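Local coordinates for protein transcobalamin-1 (Homo sapiens, PDB 4KKI) that binds vitamin B12 with femtomolar affinity, transports it and protects it from the acid of the stomach, at residues 42-47 and 69-74; 51-56 and 76-81; 97-102 and 117-122; 281-286 and 380-385. All blocks are in the same frame, centred on the assembly; numbering follows the deposited sequence.

Contact 1. Residues 42-47 and 69-74; sequences TMIQSN and QTLMQK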
loop_
_atom_site.group_PDB
_atom_site.type_symbol
_atom_site.label_atom_id
_atom_site.label_comp_id
_atom_site.label_asym_id
_atom_site.label_seq_id
_atom_site.Cartn_x
_atom_site.Cartn_y
_atom_site.Cartn_z
ATOM N N THR A 42 12.797 -4.828 11.350
ATOM C CA THR A 42 12.745 -4.645 9.901
ATOM C C THR A 42 12.805 -3.170 9.488
ATOM O O THR A 42 13.581 -2.793 8.611
ATOM C CB THR A 42 11.474 -5.291 9.308
ATOM O OG1 THR A 42 11.570 -6.718 9.405
ATOM C CG2 THR A 42 11.298 -4.902 7.851
ATOM N N MET A 43 11.995 -2.338 10.135
ATOM C CA MET A 43 11.950 -0.915 9.809
ATOM C C MET A 43 13.254 -0.203 10.163
ATOM O O MET A 43 13.647 0.752 9.492
ATOM C CB MET A 43 10.749 -0.249 10.488
ATOM C CG MET A 43 9.424 -0.916 10.129
ATOM S SD MET A 43 8.006 -0.405 11.121
ATOM C CE MET A 43 7.492 1.062 10.245
ATOM N N ILE A 44 13.934 -0.678 11.202
ATOM C CA ILE A 44 15.228 -0.114 11.577
ATOM C C ILE A 44 16.305 -0.431 10.535
ATOM O O ILE A 44 17.134 0.423 10.217
ATOM C CB ILE A 44 15.689 -0.592 12.974
ATOM C CG1 ILE A 44 14.672 -0.197 14.042
ATOM C CG2 ILE A 44 17.042 0.003 13.327
ATOM C CD1 ILE A 44 14.454 1.290 14.153
ATOM N N GLN A 45 16.287 -1.651 9.999
ATOM C CA GLN A 45 17.291 -2.058 9.013
ATOM C C GLN A 45 17.144 -1.282 7.711
ATOM O O GLN A 45 18.090 -1.191 6.927
ATOM C CB GLN A 45 17.221 -3.560 8.706
ATOM C CG GLN A 45 16.864 -4.472 9.870
ATOM C CD GLN A 45 17.961 -4.614 10.911
ATOM O OE1 GLN A 45 18.942 -3.868 10.917
ATOM N NE2 GLN A 45 17.799 -5.585 11.803
ATOM N N SER A 46 15.957 -0.727 7.483
ATOM C CA SER A 46 15.683 0.016 6.256
ATOM C C SER A 46 16.509 1.301 6.166
ATOM O O SER A 46 16.585 1.921 5.106
ATOM C CB SER A 46 14.187 0.319 6.116
ATOM O OG SER A 46 13.745 1.229 7.106
ATOM N N ASN A 47 17.124 1.691 7.282
ATOM C CA ASN A 47 18.073 2.803 7.300
ATOM C C ASN A 47 19.215 2.613 6.305
ATOM O O ASN A 47 19.698 3.576 5.711
ATOM C CB ASN A 47 18.662 2.985 8.701
ATOM C CG ASN A 47 17.944 4.050 9.503
ATOM O OD1 ASN A 47 17.370 3.769 10.555
ATOM N ND2 ASN A 47 17.983 5.285 9.016
ATOM N N GLN A 69 14.740 8.301 15.641
ATOM C CA GLN A 69 15.535 9.424 15.154
ATOM C C GLN A 69 16.204 9.177 13.804
ATOM O O GLN A 69 16.096 10.003 12.898
ATOM C CB GLN A 69 16.586 9.821 16.189
ATOM C CG GLN A 69 17.383 11.053 15.803
ATOM C CD GLN A 69 16.507 12.285 15.668
ATOM O OE1 GLN A 69 15.461 12.391 16.311
ATOM N NE2 GLN A 69 16.925 13.219 14.821
ATOM N N THR A 70 16.900 8.048 13.679
ATOM C CA THR A 70 17.626 7.726 12.453
ATOM C C THR A 70 16.704 7.696 11.238
ATOM O O THR A 70 17.026 8.255 10.190
ATOM C CB THR A 70 18.354 6.374 12.561
ATOM O OG1 THR A 70 17.437 5.374 13.021
ATOM C CG2 THR A 70 19.518 6.472 13.532
ATOM N N LEU A 71 15.556 7.046 11.391
ATOM C CA LEU A 71 14.569 6.970 10.322
ATOM C C LEU A 71 13.945 8.337 10.060
ATOM O O LEU A 71 13.655 8.691 8.917
ATOM C CB LEU A 71 13.488 5.942 10.665
ATOM C CG LEU A 71 13.964 4.488 10.686
ATOM C CD1 LEU A 71 12.913 3.574 11.297
ATOM C CD2 LEU A 71 14.325 4.027 9.277
ATOM N N MET A 72 13.744 9.101 11.127
ATOM C CA MET A 72 13.211 10.452 11.011
ATOM C C MET A 72 14.146 11.336 10.184
ATOM O O MET A 72 13.700 12.079 9.308
ATOM C CB MET A 72 12.996 11.056 12.398
ATOM C CG MET A 72 12.579 12.513 12.376
ATOM S SD MET A 72 10.929 12.725 11.689
ATOM C CE MET A 72 9.968 11.793 12.878
ATOM N N GLN A 73 15.443 11.242 10.465
ATOM C CA GLN A 73 16.454 11.995 9.728
ATOM C C GLN A 73 16.501 11.566 8.268
ATOM O O GLN A 73 16.656 12.395 7.371
ATOM C CB GLN A 73 17.834 11.811 10.364
ATOM C CG GLN A 73 17.963 12.432 11.740
ATOM C CD GLN A 73 19.215 11.988 12.473
ATOM O OE1 GLN A 73 19.451 12.389 13.612
ATOM N NE2 GLN A 73 20.021 11.153 11.826
ATOM N N LYS A 74 16.373 10.264 8.035
ATOM C CA LYS A 74 16.371 9.742 6.678
ATOM C C LYS A 74 15.185 10.288 5.894
ATOM O O LYS A 74 15.321 10.659 4.730
ATOM C CB LYS A 74 16.336 8.212 6.677
ATOM C CG LYS A 74 16.349 7.609 5.278
ATOM C CD LYS A 74 16.228 6.096 5.308
ATOM C CE LYS A 74 16.175 5.527 3.896
ATOM N NZ LYS A 74 15.862 4.071 3.888
HETATM O O HOH W 1 13.523 3.495 5.358
#
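N47 and L71 mark the closest backbone approach, their CA atoms 6.2 Å apart, where the end of helix 37-45 is followed by a 3-10 segment that includes S46 and N47 and comes up against the first turns of helix 69-85. The N47 amide reaches across to T70 with both of its polar atoms. Its OD1 accepts from T70 OG1 at 2.9 Å, with the hydroxyl tilted 33° from the carbonyl plane, while its ND2 makes a weak bond to T70 O at 3.3 Å. A chi1 of 51° places T70 OG1 between its backbone N and carbonyl carbon, where it meets N47 OD1. Beside this polar pair, L71 CD2 presses against two oxygens, 3.3 Å from N47 OD1 and 3.4 Å from M43 O; the apolar contact is that of L71 CD1 with I44 CD1 at 4.0 Å, the two side chains roughly perpendicular. An alanine in place of N47 would probably leave T70 OG1 without its acceptor and uncover part of the L71 side chain. One turn on, K74 runs out fully extended, and its NZ gives a hydrogen bond to S46 O at 2.6 Å. A water accepts from the same NZ and donates to S46 OG, so the ammonium group holds the turn both directly and through solvent; a further bond to N49 O ties it to the chain that follows. M43 and L71 both rest on helix 55-63, and M43 and S46 also touch helix 284-294, so the contact closes a junction of four helices in the alpha domain.

Contact 2. Residues 51-56 and 76-81; sequences GTSAVN and IQQIKY
Q78 faces the extended residues T52 and S53 and the N-H of A54, and pairs its side-chain amide with the backbone there. Its CG stands anti to the carbonyl carbon, beside the backbone N (chi1 -70°), and the chain beyond is extended, which carries the amide straight off helix 69-85. NE2 donates to T52 O at 3.1 Å, with that oxygen almost in the amide plane, and OE1 accepts from A54 N at 3.0 Å along a nearly straight N-H line of 164°. One amide thus serves a carbonyl and an N-H on the two sides of S53, while OE1 also lies 3.7 Å from A54 CB. A leucine in its place would probably leave T52 O and A54 N without these partners and the approach to helix 55-63 less firmly fixed. S53, with OG anti to its own backbone N (chi1 176°), turns that oxygen back to accept from V55 N at 3.0 Å, a capping bond at the start of the helix. Beyond the polar pair, V55 CG2 makes a loose apolar contact with I79 CG1 at 4.5 Å. Both V55 and I79 go on to pack against helix 92-102, whereas T52 leans on helix 284-294, placing this loop between helices of the alpha domain.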
loop_
_atom_site.group_PDB
_atom_site.type_symbol
_atom_site.label_atom_id
_atom_site.label_comp_id
_atom_site.label_asym_id
_atom_site.label_seq_id
_atom_site.Cartn_x
_atom_site.Cartn_y
_atom_site.Cartn_z
ATOM N N GLY A 51 17.339 2.717 -1.353
ATOM C CA GLY A 51 16.310 2.514 -2.357
ATOM C C GLY A 51 14.908 2.461 -1.780
ATOM O O GLY A 51 13.926 2.631 -2.503
ATOM N N THR A 52 14.809 2.224 -0.476
ATOM C CA THR A 52 13.505 2.128 0.165
ATOM C C THR A 52 13.112 3.442 0.840
ATOM O O THR A 52 13.968 4.234 1.239
ATOM C CB THR A 52 13.441 0.966 1.181
ATOM O OG1 THR A 52 12.072 0.641 1.453
ATOM C CG2 THR A 52 14.139 1.341 2.482
ATOM N N SER A 53 11.809 3.667 0.955
ATOM C CA SER A 53 11.293 4.905 1.514
ATOM C C SER A 53 11.350 4.902 3.037
ATOM O O SER A 53 11.256 3.850 3.670
ATOM C CB SER A 53 9.854 5.137 1.046
ATOM O OG SER A 53 9.301 6.295 1.645
ATOM N N ALA A 54 11.513 6.085 3.617
ATOM C CA ALA A 54 11.436 6.248 5.064
ATOM C C ALA A 54 10.133 6.945 5.434
ATOM O O ALA A 54 9.781 7.043 6.608
ATOM C CB ALA A 54 12.628 7.039 5.578
ATOM N N VAL A 55 9.421 7.428 4.420
ATOM C CA VAL A 55 8.170 8.147 4.630
ATOM C C VAL A 55 7.092 7.248 5.228
ATOM O O VAL A 55 6.503 7.570 6.260
ATOM C CB VAL A 55 7.652 8.750 3.314
ATOM C CG1 VAL A 55 6.290 9.396 3.527
ATOM C CG2 VAL A 55 8.656 9.756 2.764
ATOM N N ASN A 56 6.838 6.121 4.569
ATOM C CA ASN A 56 5.858 5.154 5.050
ATOM C C ASN A 56 6.235 4.588 6.417
ATOM O O ASN A 56 5.378 4.377 7.276
ATOM C CB ASN A 56 5.698 4.016 4.039
ATOM C CG ASN A 56 7.028 3.415 3.620
ATOM O OD1 ASN A 56 8.089 3.818 4.105
ATOM N ND2 ASN A 56 6.977 2.440 2.717
ATOM N N ILE A 76 13.385 13.075 6.390
ATOM C CA ILE A 76 13.527 14.505 6.141
ATOM C C ILE A 76 14.464 14.743 4.965
ATOM O O ILE A 76 14.192 15.575 4.098
ATOM C CB ILE A 76 14.051 15.247 7.387
ATOM C CG1 ILE A 76 13.057 15.118 8.540
ATOM C CG2 ILE A 76 14.304 16.718 7.072
ATOM C CD1 ILE A 76 11.682 15.673 8.228
ATOM N N GLN A 77 15.562 13.995 4.936
ATOM C CA GLN A 77 16.525 14.073 3.847
ATOM C C GLN A 77 15.868 13.711 2.515
ATOM O O GLN A 77 16.088 14.380 1.507
ATOM C CB GLN A 77 17.716 13.153 4.121
ATOM C CG GLN A 77 18.779 13.165 3.036
ATOM C CD GLN A 77 19.901 12.184 3.309
ATOM O OE1 GLN A 77 19.893 11.479 4.318
ATOM N NE2 GLN A 77 20.875 12.132 2.406
ATOM N N GLN A 78 15.060 12.656 2.515
ATOM C CA GLN A 78 14.336 12.256 1.312
ATOM C C GLN A 78 13.335 13.327 0.891
ATOM O O GLN A 78 13.215 13.644 -0.291
ATOM C CB GLN A 78 13.612 10.924 1.524
ATOM C CG GLN A 78 14.531 9.718 1.624
ATOM C CD GLN A 78 13.764 8.417 1.782
ATOM O OE1 GLN A 78 12.577 8.416 2.111
ATOM N NE2 GLN A 78 14.442 7.300 1.544
ATOM N N ILE A 79 12.617 13.877 1.865
ATOM C CA ILE A 79 11.609 14.893 1.591
ATOM C C ILE A 79 12.245 16.161 1.029
ATOM O O ILE A 79 11.789 16.696 0.019
ATOM C CB ILE A 79 10.775 15.222 2.848
ATOM C CG1 ILE A 79 9.900 14.024 3.228
ATOM C CG2 ILE A 79 9.912 16.454 2.613
ATOM C CD1 ILE A 79 9.118 14.209 4.514
ATOM N N LYS A 80 13.309 16.626 1.676
ATOM C CA LYS A 80 14.009 17.821 1.218
ATOM C C LYS A 80 14.608 17.617 -0.170
ATOM O O LYS A 80 14.633 18.538 -0.984
ATOM C CB LYS A 80 15.091 18.241 2.216
ATOM C CG LYS A 80 14.546 18.873 3.490
ATOM C CD LYS A 80 15.667 19.331 4.409
ATOM C CE LYS A 80 15.121 20.057 5.632
ATOM N NZ LYS A 80 16.207 20.443 6.576
ATOM N N TYR A 81 15.078 16.404 -0.440
ATOM C CA TYR A 81 15.660 16.089 -1.738
ATOM C C TYR A 81 14.614 16.122 -2.847
ATOM O O TYR A 81 14.809 16.773 -3.873
ATOM C CB TYR A 81 16.347 14.723 -1.707
ATOM C CG TYR A 81 16.723 14.207 -3.075
ATOM C CD1 TYR A 81 17.780 14.765 -3.783
ATOM C CD2 TYR A 81 16.022 13.161 -3.660
ATOM C CE1 TYR A 81 18.127 14.295 -5.037
ATOM C CE2 TYR A 81 16.360 12.686 -4.912
ATOM C CZ TYR A 81 17.413 13.256 -5.595
ATOM O OH TYR A 81 17.753 12.782 -6.841
#

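Contact 3. Residues 97-102 and 117-122; sequences LIILAL and HLIDKL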
loop_
_atom_site.group_PDB
_atom_site.type_symbol
_atom_site.label_atom_id
_atom_site.label_comp_id
_atom_site.label_asym_id
_atom_site.label_seq_id
_atom_site.Cartn_x
_atom_site.Cartn_y
_atom_site.Cartn_z
ATOM N N LEU A 97 1.502 10.748 1.211
ATOM C CA LEU A 97 2.177 10.068 2.316
ATOM C C LEU A 97 3.149 10.995 3.034
ATOM O O LEU A 97 3.303 10.918 4.252
ATOM C CB LEU A 97 2.912 8.820 1.825
ATOM C CG LEU A 97 2.050 7.595 1.513
ATOM C CD1 LEU A 97 2.904 6.483 0.930
ATOM C CD2 LEU A 97 1.322 7.113 2.760
ATOM N N ILE A 98 3.809 11.864 2.274
ATOM C CA ILE A 98 4.739 12.825 2.854
ATOM C C ILE A 98 4.006 13.746 3.816
ATOM O O ILE A 98 4.443 13.957 4.947
ATOM C CB ILE A 98 5.446 13.654 1.770
ATOM C CG1 ILE A 98 6.459 12.784 1.027
ATOM C CG2 ILE A 98 6.149 14.860 2.381
ATOM C CD1 ILE A 98 7.179 13.502 -0.085
ATOM N N ILE A 99 2.875 14.274 3.363
ATOM C CA ILE A 99 2.062 15.162 4.179
ATOM C C ILE A 99 1.553 14.441 5.427
ATOM O O ILE A 99 1.585 14.996 6.527
ATOM C CB ILE A 99 0.879 15.737 3.371
ATOM C CG1 ILE A 99 1.404 16.571 2.197
ATOM C CG2 ILE A 99 -0.031 16.569 4.265
ATOM C CD1 ILE A 99 0.326 17.128 1.289
ATOM N N LEU A 100 1.102 13.202 5.254
ATOM C CA LEU A 100 0.600 12.414 6.375
ATOM C C LEU A 100 1.702 12.154 7.395
ATOM O O LEU A 100 1.500 12.337 8.593
ATOM C CB LEU A 100 0.004 11.089 5.895
ATOM C CG LEU A 100 -1.260 11.168 5.034
ATOM C CD1 LEU A 100 -1.638 9.784 4.527
ATOM C CD2 LEU A 100 -2.413 11.798 5.804
ATOM N N ALA A 101 2.866 11.734 6.909
ATOM C CA ALA A 101 4.006 11.462 7.779
ATOM C C ALA A 101 4.476 12.708 8.533
ATOM O O ALA A 101 4.865 12.626 9.695
ATOM C CB ALA A 101 5.153 10.864 6.979
ATOM N N LEU A 102 4.436 13.860 7.869
ATOM C CA LEU A 102 4.903 15.100 8.480
ATOM C C LEU A 102 3.893 15.677 9.468
ATOM O O LEU A 102 4.244 16.497 10.315
ATOM C CB LEU A 102 5.235 16.145 7.409
ATOM C CG LEU A 102 6.519 15.948 6.599
ATOM C CD1 LEU A 102 6.587 16.945 5.450
ATOM C CD2 LEU A 102 7.747 16.075 7.493
ATOM N N HIS A 117 4.309 24.449 0.945
ATOM C CA HIS A 117 2.974 24.445 0.347
ATOM C C HIS A 117 2.614 23.090 -0.260
ATOM O O HIS A 117 2.106 23.011 -1.380
ATOM C CB HIS A 117 2.836 25.567 -0.689
ATOM C CG HIS A 117 2.790 26.936 -0.085
ATOM N ND1 HIS A 117 1.618 27.647 0.056
ATOM C CD2 HIS A 117 3.768 27.715 0.433
ATOM C CE1 HIS A 117 1.878 28.810 0.625
ATOM N NE2 HIS A 117 3.175 28.877 0.864
ATOM N N LEU A 118 2.873 22.030 0.495
ATOM C CA LEU A 118 2.659 20.668 0.019
ATOM C C LEU A 118 1.181 20.351 -0.178
ATOM O O LEU A 118 0.819 19.569 -1.058
ATOM C CB LEU A 118 3.296 19.660 0.978
ATOM C CG LEU A 118 4.806 19.811 1.167
ATOM C CD1 LEU A 118 5.364 18.686 2.031
ATOM C CD2 LEU A 118 5.512 19.858 -0.181
ATOM N N ILE A 119 0.333 20.956 0.648
ATOM C CA ILE A 119 -1.107 20.762 0.537
ATOM C C ILE A 119 -1.601 21.335 -0.787
ATOM O O ILE A 119 -2.366 20.691 -1.506
ATOM C CB ILE A 119 -1.862 21.421 1.709
ATOM C CG1 ILE A 119 -1.530 20.712 3.024
ATOM C CG2 ILE A 119 -3.362 21.390 1.470
ATOM C CD1 ILE A 119 -2.244 21.301 4.226
ATOM N N ASP A 120 -1.148 22.544 -1.106
ATOM C CA ASP A 120 -1.481 23.173 -2.378
ATOM C C ASP A 120 -0.993 22.317 -3.542
ATOM O O ASP A 120 -1.699 22.146 -4.536
ATOM C CB ASP A 120 -0.886 24.582 -2.463
ATOM C CG ASP A 120 -1.548 25.556 -1.506
ATOM O OD1 ASP A 120 -2.125 25.101 -0.496
ATOM O OD2 ASP A 120 -1.490 26.778 -1.758
ATOM N N LYS A 121 0.210 21.767 -3.406
ATOM C CA LYS A 121 0.788 20.932 -4.456
ATOM C C LYS A 121 0.004 19.636 -4.620
ATOM O O LYS A 121 -0.162 19.135 -5.733
ATOM C CB LYS A 121 2.263 20.637 -4.168
ATOM C CG LYS A 121 3.191 21.818 -4.415
ATOM C CD LYS A 121 3.240 22.180 -5.892
ATOM C CE LYS A 121 4.000 23.479 -6.126
ATOM N NZ LYS A 121 5.384 23.438 -5.581
ATOM N N LEU A 122 -0.480 19.102 -3.504
ATOM C CA LEU A 122 -1.274 17.881 -3.526
ATOM C C LEU A 122 -2.604 18.108 -4.236
ATOM O O LEU A 122 -3.097 17.228 -4.939
ATOM C CB LEU A 122 -1.508 17.362 -2.106
ATOM C CG LEU A 122 -2.288 16.050 -2.013
ATOM C CD1 LEU A 122 -1.573 14.947 -2.778
ATOM C CD2 LEU A 122 -2.502 15.648 -0.565
#
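I99 meets L118 at a peptide group, the flat unit that matters here, since neither an aromatic ring nor a side-chain amide takes part in the contact. I99 CD1 stands over one face of the peptide joining L118 to I119, 3.4 Å from L118 O and 3.9 Å from I119 N. Just before that methyl, I99 CG1 lies 3.8 Å from L118 CB, and the two side chains lie alongside one another, pointing opposite ways. The segments belong to helices 92-102 and 118-135 of the alpha6-alpha6 helical barrel, and they run roughly antiparallel, at 151° between the short segments, with axes 10.5 Å apart at their closest. Besides I99, the first helix presents I98 and L102 to the same leucine: L118 CD1 touches I98 CG2 at 3.9 Å and L102 CD1 at 4.0 Å, each residue roughly perpendicular to L118. One turn further on, L122 CD2 comes within 3.7 Å of I99 CD1; I99 CD1 thus touches both the peptide and L122. The segments share no hydrogen bond; apart from the peptide group, what meets is hydrocarbon. Helix 144-156 lies against L122, while I98 and L102 also pack on I79 of helix 69-85.

Contact 4. Residues 281-286 and 380-385; sequences FSNPNA and RSWGPY
N285 and N283 supply the hydrogen bonds that join the start of helix 284-294 to the turn before strand 384-389. N285 uses both ends of its amide on S381: OD1 accepts from S381 OG at 2.9 Å, in the plane of the N285 side-chain carbonyl and on a lone pair, and ND2 donates to S381 O at 2.7 Å from well above the plane of the S381 carbonyl. N283 ND2 donates to W382 O at 2.9 Å, also on a lone pair. Within the first segment, N283 OD1 accepts twice, from N285 N, as the N-cap of the helix, and from N285 ND2, so the cap also steadies the neighbouring amide. A chi1 of -167° puts N283 CG anti to the backbone N; from there OD1 faces the helix start and ND2 the turn.

The second kind of contact is with the indole of W382. N285 CB lies over the centre of its six-membered ring at 3.4 Å, only 7° off the normal, a CH-pi contact, and A286 CB packs on W382 CZ3 at 3.9 Å.

These bonds link the alpha domain to the C-terminal beta domain beside cyanocobalamin, which touches W382, G383, P384 and Y385. Fixing the turn through two asparagines, both gripping backbone carbonyls, is consistent with a pocket wall whose shape depends on the two domains meeting correctly.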
loop_
_atom_site.group_PDB
_atom_site.type_symbol
_atom_site.label_atom_id
_atom_site.label_comp_id
_atom_site.label_asym_id
_atom_site.label_seq_id
_atom_site.Cartn_x
_atom_site.Cartn_y
_atom_site.Cartn_z
ATOM N N PHE A 281 6.794 -10.448 7.200
ATOM C CA PHE A 281 6.862 -9.002 7.030
ATOM C C PHE A 281 8.294 -8.475 7.026
ATOM O O PHE A 281 8.592 -7.454 7.644
ATOM C CB PHE A 281 6.036 -8.304 8.111
ATOM C CG PHE A 281 4.561 -8.549 7.993
ATOM C CD1 PHE A 281 3.768 -7.714 7.227
ATOM C CD2 PHE A 281 3.970 -9.621 8.640
ATOM C CE1 PHE A 281 2.411 -7.939 7.110
ATOM C CE2 PHE A 281 2.611 -9.850 8.528
ATOM C CZ PHE A 281 1.831 -9.008 7.761
ATOM N N SER A 282 9.173 -9.174 6.315
ATOM C CA SER A 282 10.571 -8.773 6.208
ATOM C C SER A 282 10.747 -7.538 5.323
ATOM O O SER A 282 11.754 -6.839 5.413
ATOM C CB SER A 282 11.416 -9.929 5.672
ATOM O OG SER A 282 10.929 -10.367 4.416
ATOM N N ASN A 283 9.769 -7.277 4.463
ATOM C CA ASN A 283 9.782 -6.072 3.641
ATOM C C ASN A 283 9.299 -4.869 4.461
ATOM O O ASN A 283 8.181 -4.879 4.974
ATOM C CB ASN A 283 8.906 -6.278 2.401
ATOM C CG ASN A 283 9.111 -5.206 1.346
ATOM O OD1 ASN A 283 9.175 -4.014 1.652
ATOM N ND2 ASN A 283 9.212 -5.629 0.089
ATOM N N PRO A 284 10.149 -3.832 4.585
ATOM C CA PRO A 284 9.857 -2.628 5.377
ATOM C C PRO A 284 8.554 -1.932 4.985
ATOM O O PRO A 284 7.910 -1.325 5.842
ATOM C CB PRO A 284 11.059 -1.712 5.086
ATOM C CG PRO A 284 11.687 -2.265 3.849
ATOM C CD PRO A 284 11.459 -3.741 3.921
ATOM N N ASN A 285 8.173 -2.015 3.715
ATOM C CA ASN A 285 6.905 -1.441 3.277
ATOM C C ASN A 285 5.726 -2.208 3.857
ATOM O O ASN A 285 4.720 -1.617 4.249
ATOM C CB ASN A 285 6.810 -1.412 1.749
ATOM C CG ASN A 285 7.896 -0.566 1.114
ATOM O OD1 ASN A 285 7.739 0.643 0.944
ATOM N ND2 ASN A 285 9.008 -1.201 0.756
ATOM N N ALA A 286 5.856 -3.530 3.917
ATOM C CA ALA A 286 4.790 -4.369 4.445
ATOM C C ALA A 286 4.701 -4.240 5.961
ATOM O O ALA A 286 3.608 -4.226 6.527
ATOM C CB ALA A 286 4.999 -5.822 4.039
ATOM N N ARG A 380 12.170 -0.164 -7.015
ATOM C CA ARG A 380 11.127 0.591 -6.332
ATOM C C ARG A 380 11.354 0.513 -4.832
ATOM O O ARG A 380 12.270 -0.169 -4.372
ATOM C CB ARG A 380 9.748 0.031 -6.675
ATOM C CG ARG A 380 9.347 0.183 -8.131
ATOM C CD ARG A 380 8.960 1.615 -8.456
ATOM N NE ARG A 380 8.270 1.703 -9.741
ATOM C CZ ARG A 380 8.873 1.956 -10.898
ATOM N NH1 ARG A 380 10.183 2.155 -10.937
ATOM N NH2 ARG A 380 8.164 2.013 -12.017
ATOM N N SER A 381 10.518 1.208 -4.070
ATOM C CA SER A 381 10.603 1.159 -2.616
ATOM C C SER A 381 10.280 -0.245 -2.127
ATOM O O SER A 381 10.891 -0.740 -1.179
ATOM C CB SER A 381 9.649 2.175 -1.985
ATOM O OG SER A 381 9.707 2.117 -0.571
ATOM N N TRP A 382 9.321 -0.888 -2.788
ATOM C CA TRP A 382 8.934 -2.251 -2.447
ATOM C C TRP A 382 10.012 -3.248 -2.854
ATOM O O TRP A 382 10.105 -4.339 -2.292
ATOM C CB TRP A 382 7.606 -2.619 -3.112
ATOM C CG TRP A 382 6.389 -2.185 -2.356
ATOM C CD1 TRP A 382 5.669 -1.041 -2.544
ATOM C CD2 TRP A 382 5.740 -2.897 -1.295
ATOM N NE1 TRP A 382 4.613 -0.995 -1.664
ATOM C CE2 TRP A 382 4.634 -2.122 -0.885
ATOM C CE3 TRP A 382 5.987 -4.113 -0.649
ATOM C CZ2 TRP A 382 3.780 -2.522 0.140
ATOM C CZ3 TRP A 382 5.136 -4.509 0.370
ATOM C CH2 TRP A 382 4.047 -3.717 0.753
ATOM N N GLY A 383 10.825 -2.867 -3.833
ATOM C CA GLY A 383 11.878 -3.732 -4.330
ATOM C C GLY A 383 11.903 -3.774 -5.845
ATOM O O GLY A 383 11.391 -2.865 -6.497
ATOM N N PRO A 384 12.505 -4.831 -6.411
ATOM C CA PRO A 384 12.599 -5.030 -7.863
ATOM C C PRO A 384 11.227 -5.177 -8.511
ATOM O O PRO A 384 10.470 -6.080 -8.162
ATOM C CB PRO A 384 13.380 -6.344 -7.987
ATOM C CG PRO A 384 14.131 -6.463 -6.705
ATOM C CD PRO A 384 13.231 -5.871 -5.665
ATOM N N TYR A 385 10.919 -4.291 -9.452
ATOM C CA TYR A 385 9.644 -4.321 -10.152
ATOM C C TYR A 385 9.883 -4.604 -11.631
ATOM O O TYR A 385 10.705 -3.946 -12.269
ATOM C CB TYR A 385 8.911 -2.987 -9.976
ATOM C CG TYR A 385 7.567 -2.913 -10.668
ATOM C CD1 TYR A 385 6.427 -3.445 -10.075
ATOM C CD2 TYR A 385 7.435 -2.303 -11.910
ATOM C CE1 TYR A 385 5.196 -3.380 -10.703
ATOM C CE2 TYR A 385 6.207 -2.233 -12.547
ATOM C CZ TYR A 385 5.090 -2.772 -11.938
ATOM O OH TYR A 385 3.866 -2.706 -12.564
#

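How the contacts relate
Contacts 1 and 2 have centres 10 Å apart, share helix 69-85 and interleave along the chain, since 51-56 falls between 42-47 and 69-74. They touch through K74 and T52. Contact 3 comes next in the sequence, its centre 13 Å from that of contact 2, where V55 and I79 meet helix 92-102; all three lie in the alpha domain. Contact 4 comes last and joins segments 94 residues apart, from the alpha domain and the beta domain. Its centre is 14 Å from those of contacts 1 and 2, and S381 bonds to T52 and S53. Packing thus runs continuously from the barrel helices to the interdomain cobalamin pocket.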